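Local coordinates for protein probable ubiquitin-conjugating enzyme E2 7 (Caenorhabditis elegans, PDB 1PZV) that probably catalyses the covalent attachment of ubiquitin to other proteins as an E2 enzyme, receiving it as a thioester from the E1 enzyme, at residues T46-G51 and W77-D82; V38-P43 and S124-P129. All coordinates share one frame; numbering follows the deposited sequence.

Interaction 1 (46-51 with 77-82) and interaction 2 (38-43 with 124-129) illustrate how a loop-to-loop contact and a strand-to-helix contact can lie side by side near a predicted ubiquitin-transfer site; their centres are 7 Å apart. Segment 38-43 is the end of strand 35-41 and the first residues beyond it, and 46-51 follows in the loop that leads to strand 52-58; Gly-51 O and Gly-42 N lie 2.8 Å apart, a probable backbone hydrogen bond. The second segments meet as well: the His-78 ring packs on Met-125 and Pro-129, with NE2 3.4 Å from Pro-129 CB. Interaction 1 is the nearer to Cys-88, the predicted thioester cysteine, about 9 Å between side chains from His-78, against about 12 Å from Leu-126.

Interaction 1 of 2, residues T46-G51 and W77-D82; sequences TLYEGG and WHPNID
Tyr-48 reaches across to Trp-77 and His-78, and its phenol oxygen works in both directions at once. As donor, OH bonds to Trp-77 O at 2.7 Å, meeting that carbonyl from a direction tilted 29° out of its plane. As acceptor, it takes the N-H of His-78 ND1 at 2.8 Å. This second bond is fairly straight, 157° at the hydrogen, and the oxygen sits at the edge of the imidazole, close to its plane. The two rings meet obliquely, with 5.5 Å between centroids. With CG anti to its own carbonyl carbon (chi1 -44°), the tyrosine extends toward the 77-82 loop. Trp-77 contributes its backbone, while its indole leads away to meet Phe-150. The pair of bonds is consistent with a proton on ND1 and probably limits rotation of the imidazole, while Pro-79 CD lies 3.3 Å above one face of the His-78 ring, toward its rim. A phenylalanine in place of Tyr-48 would probably leave the Trp-77 carbonyl and the ND1 proton without their mate and the imidazole freer to turn. His-78, Pro-79 and Asn-80 are the HPN motif of ubiquitin-conjugating enzymes, here the first three residues of a type I turn that ends at Ile-81.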
ATOM      1  N   THR A  46       2.999  -0.638 -15.273  1.00 71.48           N
ATOM      2  CA  THR A  46       3.381  -1.594 -14.240  1.00 70.72           C
ATOM      3  C   THR A  46       2.398  -2.739 -14.451  1.00 70.67           C
ATOM      4  O   THR A  46       1.350  -2.542 -15.065  1.00 70.94           O
ATOM      5  CB  THR A  46       3.212  -1.030 -12.789  1.00 69.00           C
ATOM      6  OG1 THR A  46       1.834  -1.076 -12.410  1.00 68.58           O
ATOM      7  CG2 THR A  46       3.695   0.410 -12.699  1.00 66.77           C
ATOM      8  N   LEU A  47       2.730  -3.929 -13.963  1.00 70.46           N
ATOM      9  CA  LEU A  47       1.847  -5.077 -14.127  1.00 70.19           C
ATOM     10  C   LEU A  47       0.503  -4.821 -13.469  1.00 69.94           C
ATOM     11  O   LEU A  47      -0.515  -5.451 -13.796  1.00 69.83           O
ATOM     12  CB  LEU A  47       2.488  -6.326 -13.536  1.00 70.09           C
ATOM     13  CG  LEU A  47       3.762  -6.736 -14.264  1.00 70.55           C
ATOM     14  CD1 LEU A  47       4.328  -7.982 -13.603  1.00 73.33           C
ATOM     15  CD2 LEU A  47       3.456  -6.980 -15.741  1.00 67.99           C
ATOM     16  N   TYR A  48       0.505  -3.891 -12.530  1.00 68.30           N
ATOM     17  CA  TYR A  48      -0.715  -3.530 -11.848  1.00 67.80           C
ATOM     18  C   TYR A  48      -1.121  -2.252 -12.570  1.00 69.49           C
ATOM     19  O   TYR A  48      -0.580  -1.183 -12.290  1.00 73.07           O
ATOM     20  CB  TYR A  48      -0.408  -3.282 -10.371  1.00 63.45           C
ATOM     21  CG  TYR A  48       0.519  -4.329  -9.781  1.00 60.76           C
ATOM     22  CD1 TYR A  48       1.886  -4.333 -10.076  1.00 58.30           C
ATOM     23  CD2 TYR A  48       0.029  -5.328  -8.938  1.00 59.32           C
ATOM     24  CE1 TYR A  48       2.733  -5.303  -9.546  1.00 55.00           C
ATOM     25  CE2 TYR A  48       0.869  -6.304  -8.403  1.00 55.73           C
ATOM     26  CZ  TYR A  48       2.219  -6.286  -8.711  1.00 55.72           C
ATOM     27  OH  TYR A  48       3.046  -7.266  -8.192  1.00 56.44           O
ATOM     28  N   GLU A  49      -2.034  -2.366 -13.529  1.00 69.15           N
ATOM     29  CA  GLU A  49      -2.465  -1.201 -14.287  1.00 69.28           C
ATOM     30  C   GLU A  49      -3.930  -0.864 -14.102  1.00 70.68           C
ATOM     31  O   GLU A  49      -4.275   0.275 -13.744  1.00 73.78           O
ATOM     32  CB  GLU A  49      -2.196  -1.394 -15.769  1.00 70.22           C
ATOM     33  CG  GLU A  49      -0.937  -0.726 -16.265  1.00 72.72           C
ATOM     34  CD  GLU A  49      -1.159  -0.005 -17.589  1.00 74.23           C
ATOM     35  OE1 GLU A  49      -0.215   0.055 -18.405  1.00 76.60           O
ATOM     36  OE2 GLU A  49      -2.279   0.510 -17.809  1.00 73.46           O
ATOM     37  N   GLY A  50      -4.798  -1.839 -14.354  1.00 67.60           N
ATOM     38  CA  GLY A  50      -6.220  -1.591 -14.201  1.00 64.51           C
ATOM     39  C   GLY A  50      -6.724  -2.109 -12.873  1.00 61.39           C
ATOM     40  O   GLY A  50      -7.914  -2.345 -12.694  1.00 61.61           O
ATOM     41  N   GLY A  51      -5.814  -2.273 -11.928  1.00 58.51           N
ATOM     42  CA  GLY A  51      -6.211  -2.797 -10.644  1.00 57.48           C
ATOM     43  C   GLY A  51      -6.857  -1.830  -9.677  1.00 55.32           C
ATOM     44  O   GLY A  51      -6.388  -0.713  -9.487  1.00 53.20           O
ATOM     45  N   TRP A  77      -0.685 -10.022  -6.043  1.00 65.25           N
ATOM     46  CA  TRP A  77       0.497 -10.880  -6.088  1.00 65.41           C
ATOM     47  C   TRP A  77       1.749 -10.031  -6.183  1.00 65.14           C
ATOM     48  O   TRP A  77       2.141  -9.588  -7.264  1.00 62.65           O
ATOM     49  CB  TRP A  77       0.422 -11.847  -7.281  1.00 65.85           C
ATOM     50  CG  TRP A  77       1.434 -12.968  -7.210  1.00 66.10           C
ATOM     51  CD1 TRP A  77       2.484 -13.178  -8.060  1.00 66.81           C
ATOM     52  CD2 TRP A  77       1.528 -13.988  -6.202  1.00 65.84           C
ATOM     53  NE1 TRP A  77       3.234 -14.250  -7.639  1.00 66.02           N
ATOM     54  CE2 TRP A  77       2.675 -14.763  -6.498  1.00 66.19           C
ATOM     55  CE3 TRP A  77       0.766 -14.311  -5.068  1.00 66.82           C
ATOM     56  CZ2 TRP A  77       3.070 -15.851  -5.708  1.00 65.86           C
ATOM     57  CZ3 TRP A  77       1.161 -15.397  -4.279  1.00 66.66           C
ATOM     58  CH2 TRP A  77       2.309 -16.146  -4.602  1.00 67.04           C
ATOM     59  N   HIS A  78       2.375  -9.804  -5.034  1.00 67.36           N
ATOM     60  CA  HIS A  78       3.577  -8.976  -4.983  1.00 68.23           C
ATOM     61  C   HIS A  78       4.630  -9.463  -3.976  1.00 67.96           C
ATOM     62  O   HIS A  78       4.309  -9.934  -2.874  1.00 68.69           O
ATOM     63  CB  HIS A  78       3.198  -7.522  -4.653  1.00 66.21           C
ATOM     64  CG  HIS A  78       4.294  -6.541  -4.917  1.00 66.13           C
ATOM     65  ND1 HIS A  78       4.538  -6.017  -6.172  1.00 67.44           N
ATOM     66  CD2 HIS A  78       5.225  -5.996  -4.100  1.00 65.73           C
ATOM     67  CE1 HIS A  78       5.564  -5.193  -6.112  1.00 66.12           C
ATOM     68  NE2 HIS A  78       6.003  -5.160  -4.864  1.00 66.11           N
ATOM     69  N   PRO A  79       5.908  -9.356  -4.356  1.00 66.73           N
ATOM     70  CA  PRO A  79       7.040  -9.762  -3.523  1.00 67.07           C
ATOM     71  C   PRO A  79       7.020  -9.122  -2.133  1.00 67.55           C
ATOM     72  O   PRO A  79       7.412  -9.756  -1.147  1.00 68.59           O
ATOM     73  CB  PRO A  79       8.244  -9.300  -4.338  1.00 65.76           C
ATOM     74  CG  PRO A  79       7.772  -9.516  -5.751  1.00 66.69           C
ATOM     75  CD  PRO A  79       6.352  -8.995  -5.716  1.00 65.94           C
ATOM     76  N   ASN A  80       6.558  -7.872  -2.053  1.00 67.29           N
ATOM     77  CA  ASN A  80       6.532  -7.157  -0.782  1.00 66.19           C
ATOM     78  C   ASN A  80       5.203  -7.087  -0.060  1.00 67.17           C
ATOM     79  O   ASN A  80       5.021  -6.299   0.862  1.00 66.84           O
ATOM     80  CB  ASN A  80       7.100  -5.765  -0.981  1.00 64.45           C
ATOM     81  CG  ASN A  80       8.516  -5.806  -1.510  1.00 65.26           C
ATOM     82  OD1 ASN A  80       8.778  -5.377  -2.639  1.00 64.84           O
ATOM     83  ND2 ASN A  80       9.444  -6.345  -0.703  1.00 62.39           N
ATOM     84  N   ILE A  81       4.268  -7.919  -0.490  1.00 68.79           N
ATOM     85  CA  ILE A  81       2.976  -8.007   0.163  1.00 69.94           C
ATOM     86  C   ILE A  81       2.940  -9.486   0.541  1.00 71.67           C
ATOM     87  O   ILE A  81       3.035 -10.345  -0.338  1.00 70.91           O
ATOM     88  CB  ILE A  81       1.815  -7.733  -0.799  1.00 69.79           C
ATOM     89  CG1 ILE A  81       2.101  -6.495  -1.644  1.00 69.89           C
ATOM     90  CG2 ILE A  81       0.531  -7.550  -0.005  1.00 69.10           C
ATOM     91  CD1 ILE A  81       2.124  -5.210  -0.863  1.00 72.53           C
ATOM     92  N   ASP A  82       2.837  -9.797   1.830  1.00 72.93           N
ATOM     93  CA  ASP A  82       2.800 -11.200   2.210  1.00 74.46           C
ATOM     94  C   ASP A  82       1.488 -11.851   1.773  1.00 75.19           C
ATOM     95  O   ASP A  82       0.636 -11.214   1.147  1.00 74.71           O
ATOM     96  CB  ASP A  82       3.019 -11.388   3.727  1.00 73.93           C
ATOM     97  CG  ASP A  82       1.900 -10.806   4.573  1.00 74.60           C
ATOM     98  OD1 ASP A  82       0.728 -10.848   4.146  1.00 73.84           O
ATOM     99  OD2 ASP A  82       2.193 -10.322   5.687  1.00 75.11           O
TER

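Interaction 2 of 2, residues V38-P43 and S124-P129; sequences VLVIGP and SMLTDP
Pro-43 offers the ring of this contact, a puckered pyrrolidine met at its CD corner by Leu-126; no aromatic ring or other planar side chain takes part in the touching. Leu-126 CD1 comes to 3.7 Å from Pro-43 CD and also lies near CG of the same ring, the two side chains crossing at about a right angle. On another part of the proline, CB comes within 4.4 Å of Thr-127 OG1, a marginal contact at the more exposed side. The hydroxyl is hydrogen-bonded to Ile-123 O of its own helix; against the proline carbon it makes a loose van der Waals contact. The same leucine methyl, CD1, also reaches Val-40, whose CG1 stands 4.2 Å from Leu-126 CD1. Val-40 presents this branch because CG1 is anti to the backbone N (chi1 -178°). One methyl thus touches both the last part of strand 35-41 and the proline just beyond it, while helix 115-127 is in its final turn. Elsewhere Val-40 packs on Phe-23 of the adjoining strand, and the Pro-43 carbonyl receives a bond from Thr-46 OG1. With no hydrogen bond or salt bridge between the two segments, the helix end meets the strand end of the UBC fold by apolar packing, so that shape and the exclusion of water, rather than directional bonding, probably set how the two fit together.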
ATOM      1  N   VAL A  38      -8.445   2.634   1.758  1.00 52.47           N
ATOM      2  CA  VAL A  38      -7.896   3.310   0.585  1.00 51.57           C
ATOM      3  C   VAL A  38      -7.922   2.506  -0.714  1.00 49.96           C
ATOM      4  O   VAL A  38      -7.490   1.360  -0.758  1.00 50.16           O
ATOM      5  CB  VAL A  38      -6.433   3.788   0.843  1.00 51.65           C
ATOM      6  CG1 VAL A  38      -6.319   4.367   2.254  1.00 48.89           C
ATOM      7  CG2 VAL A  38      -5.444   2.645   0.629  1.00 50.91           C
ATOM      8  N   LEU A  39      -8.441   3.121  -1.771  1.00 48.73           N
ATOM      9  CA  LEU A  39      -8.495   2.483  -3.078  1.00 48.80           C
ATOM     10  C   LEU A  39      -7.158   2.724  -3.753  1.00 49.16           C
ATOM     11  O   LEU A  39      -6.740   3.868  -3.933  1.00 50.23           O
ATOM     12  CB  LEU A  39      -9.595   3.097  -3.950  1.00 50.00           C
ATOM     13  CG  LEU A  39      -9.669   2.549  -5.384  1.00 51.23           C
ATOM     14  CD1 LEU A  39     -10.117   1.082  -5.330  1.00 51.93           C
ATOM     15  CD2 LEU A  39     -10.631   3.377  -6.236  1.00 49.65           C
ATOM     16  N   VAL A  40      -6.478   1.654  -4.130  1.00 49.78           N
ATOM     17  CA  VAL A  40      -5.189   1.806  -4.785  1.00 49.71           C
ATOM     18  C   VAL A  40      -5.289   1.357  -6.230  1.00 50.02           C
ATOM     19  O   VAL A  40      -5.375   0.169  -6.507  1.00 51.22           O
ATOM     20  CB  VAL A  40      -4.114   0.976  -4.082  1.00 47.20           C
ATOM     21  CG1 VAL A  40      -2.794   1.183  -4.749  1.00 45.92           C
ATOM     22  CG2 VAL A  40      -4.042   1.358  -2.629  1.00 45.52           C
ATOM     23  N   ILE A  41      -5.288   2.312  -7.151  1.00 50.70           N
ATOM     24  CA  ILE A  41      -5.375   1.980  -8.560  1.00 53.07           C
ATOM     25  C   ILE A  41      -3.983   1.640  -9.089  1.00 53.99           C
ATOM     26  O   ILE A  41      -3.041   2.408  -8.895  1.00 55.28           O
ATOM     27  CB  ILE A  41      -5.970   3.159  -9.384  1.00 54.16           C
ATOM     28  CG1 ILE A  41      -7.370   3.495  -8.860  1.00 55.06           C
ATOM     29  CG2 ILE A  41      -6.038   2.788 -10.876  1.00 52.27           C
ATOM     30  CD1 ILE A  41      -8.146   4.460  -9.734  1.00 56.96           C
ATOM     31  N   GLY A  42      -3.860   0.488  -9.748  1.00 54.60           N
ATOM     32  CA  GLY A  42      -2.579   0.076 -10.298  1.00 56.59           C
ATOM     33  C   GLY A  42      -1.945   1.134 -11.185  1.00 57.79           C
ATOM     34  O   GLY A  42      -2.536   1.550 -12.187  1.00 59.00           O
ATOM     35  N   PRO A  43      -0.735   1.592 -10.845  1.00 58.28           N
ATOM     36  CA  PRO A  43      -0.062   2.615 -11.647  1.00 59.75           C
ATOM     37  C   PRO A  43       0.145   2.164 -13.079  1.00 62.60           C
ATOM     38  O   PRO A  43       0.311   0.979 -13.353  1.00 59.85           O
ATOM     39  CB  PRO A  43       1.272   2.815 -10.921  1.00 57.84           C
ATOM     40  CG  PRO A  43       0.949   2.465  -9.503  1.00 57.53           C
ATOM     41  CD  PRO A  43       0.062   1.243  -9.657  1.00 59.49           C
ATOM     42  N   SER A 124       5.958   3.263  -5.626  1.00 47.60           N
ATOM     43  CA  SER A 124       7.289   2.731  -5.858  1.00 49.45           C
ATOM     44  C   SER A 124       7.295   1.214  -5.686  1.00 51.52           C
ATOM     45  O   SER A 124       7.810   0.491  -6.527  1.00 50.85           O
ATOM     46  CB  SER A 124       8.288   3.336  -4.871  1.00 51.57           C
ATOM     47  OG  SER A 124       8.597   4.677  -5.179  1.00 54.28           O
ATOM     48  N   MET A 125       6.735   0.736  -4.583  1.00 53.72           N
ATOM     49  CA  MET A 125       6.692  -0.693  -4.344  1.00 57.52           C
ATOM     50  C   MET A 125       6.086  -1.464  -5.516  1.00 58.92           C
ATOM     51  O   MET A 125       6.615  -2.505  -5.927  1.00 57.77           O
ATOM     52  CB  MET A 125       5.886  -1.000  -3.093  1.00 61.21           C
ATOM     53  CG  MET A 125       5.534  -2.466  -2.987  1.00 65.39           C
ATOM     54  SD  MET A 125       4.609  -2.822  -1.523  1.00 74.95           S
ATOM     55  CE  MET A 125       2.978  -2.168  -1.997  1.00 71.40           C
ATOM     56  N   LEU A 126       4.968  -0.965  -6.040  1.00 58.54           N
ATOM     57  CA  LEU A 126       4.308  -1.624  -7.158  1.00 59.06           C
ATOM     58  C   LEU A 126       5.118  -1.472  -8.459  1.00 61.44           C
ATOM     59  O   LEU A 126       5.181  -2.387  -9.282  1.00 62.05           O
ATOM     60  CB  LEU A 126       2.904  -1.049  -7.337  1.00 54.41           C
ATOM     61  CG  LEU A 126       1.951  -1.168  -6.140  1.00 53.01           C
ATOM     62  CD1 LEU A 126       0.686  -0.379  -6.430  1.00 49.71           C
ATOM     63  CD2 LEU A 126       1.622  -2.628  -5.846  1.00 50.07           C
ATOM     64  N   THR A 127       5.751  -0.320  -8.630  1.00 63.30           N
ATOM     65  CA  THR A 127       6.539  -0.047  -9.825  1.00 66.02           C
ATOM     66  C   THR A 127       7.921  -0.703  -9.795  1.00 68.99           C
ATOM     67  O   THR A 127       8.458  -1.104 -10.836  1.00 69.16           O
ATOM     68  CB  THR A 127       6.754   1.469 -10.008  1.00 64.14           C
ATOM     69  OG1 THR A 127       5.507   2.146  -9.830  1.00 62.16           O
ATOM     70  CG2 THR A 127       7.310   1.771 -11.396  1.00 61.13           C
ATOM     71  N   ASP A 128       8.491  -0.810  -8.599  1.00 72.06           N
ATOM     72  CA  ASP A 128       9.829  -1.372  -8.439  1.00 74.08           C
ATOM     73  C   ASP A 128       9.978  -2.116  -7.113  1.00 72.89           C
ATOM     74  O   ASP A 128      10.446  -1.554  -6.124  1.00 70.44           O
ATOM     75  CB  ASP A 128      10.847  -0.238  -8.502  1.00 77.37           C
ATOM     76  CG  ASP A 128      12.178  -0.692  -9.014  1.00 82.42           C
ATOM     77  OD1 ASP A 128      12.779  -1.613  -8.400  1.00 85.12           O
ATOM     78  OD2 ASP A 128      12.614  -0.123 -10.040  1.00 84.55           O
ATOM     79  N   PRO A 129       9.597  -3.399  -7.084  1.00 73.73           N
ATOM     80  CA  PRO A 129       9.701  -4.176  -5.845  1.00 74.46           C
ATOM     81  C   PRO A 129      11.125  -4.289  -5.298  1.00 76.40           C
ATOM     82  O   PRO A 129      12.099  -4.335  -6.057  1.00 76.36           O
ATOM     83  CB  PRO A 129       9.114  -5.529  -6.243  1.00 74.18           C
ATOM     84  CG  PRO A 129       9.506  -5.644  -7.696  1.00 73.05           C
ATOM     85  CD  PRO A 129       9.220  -4.258  -8.225  1.00 72.88           C
TER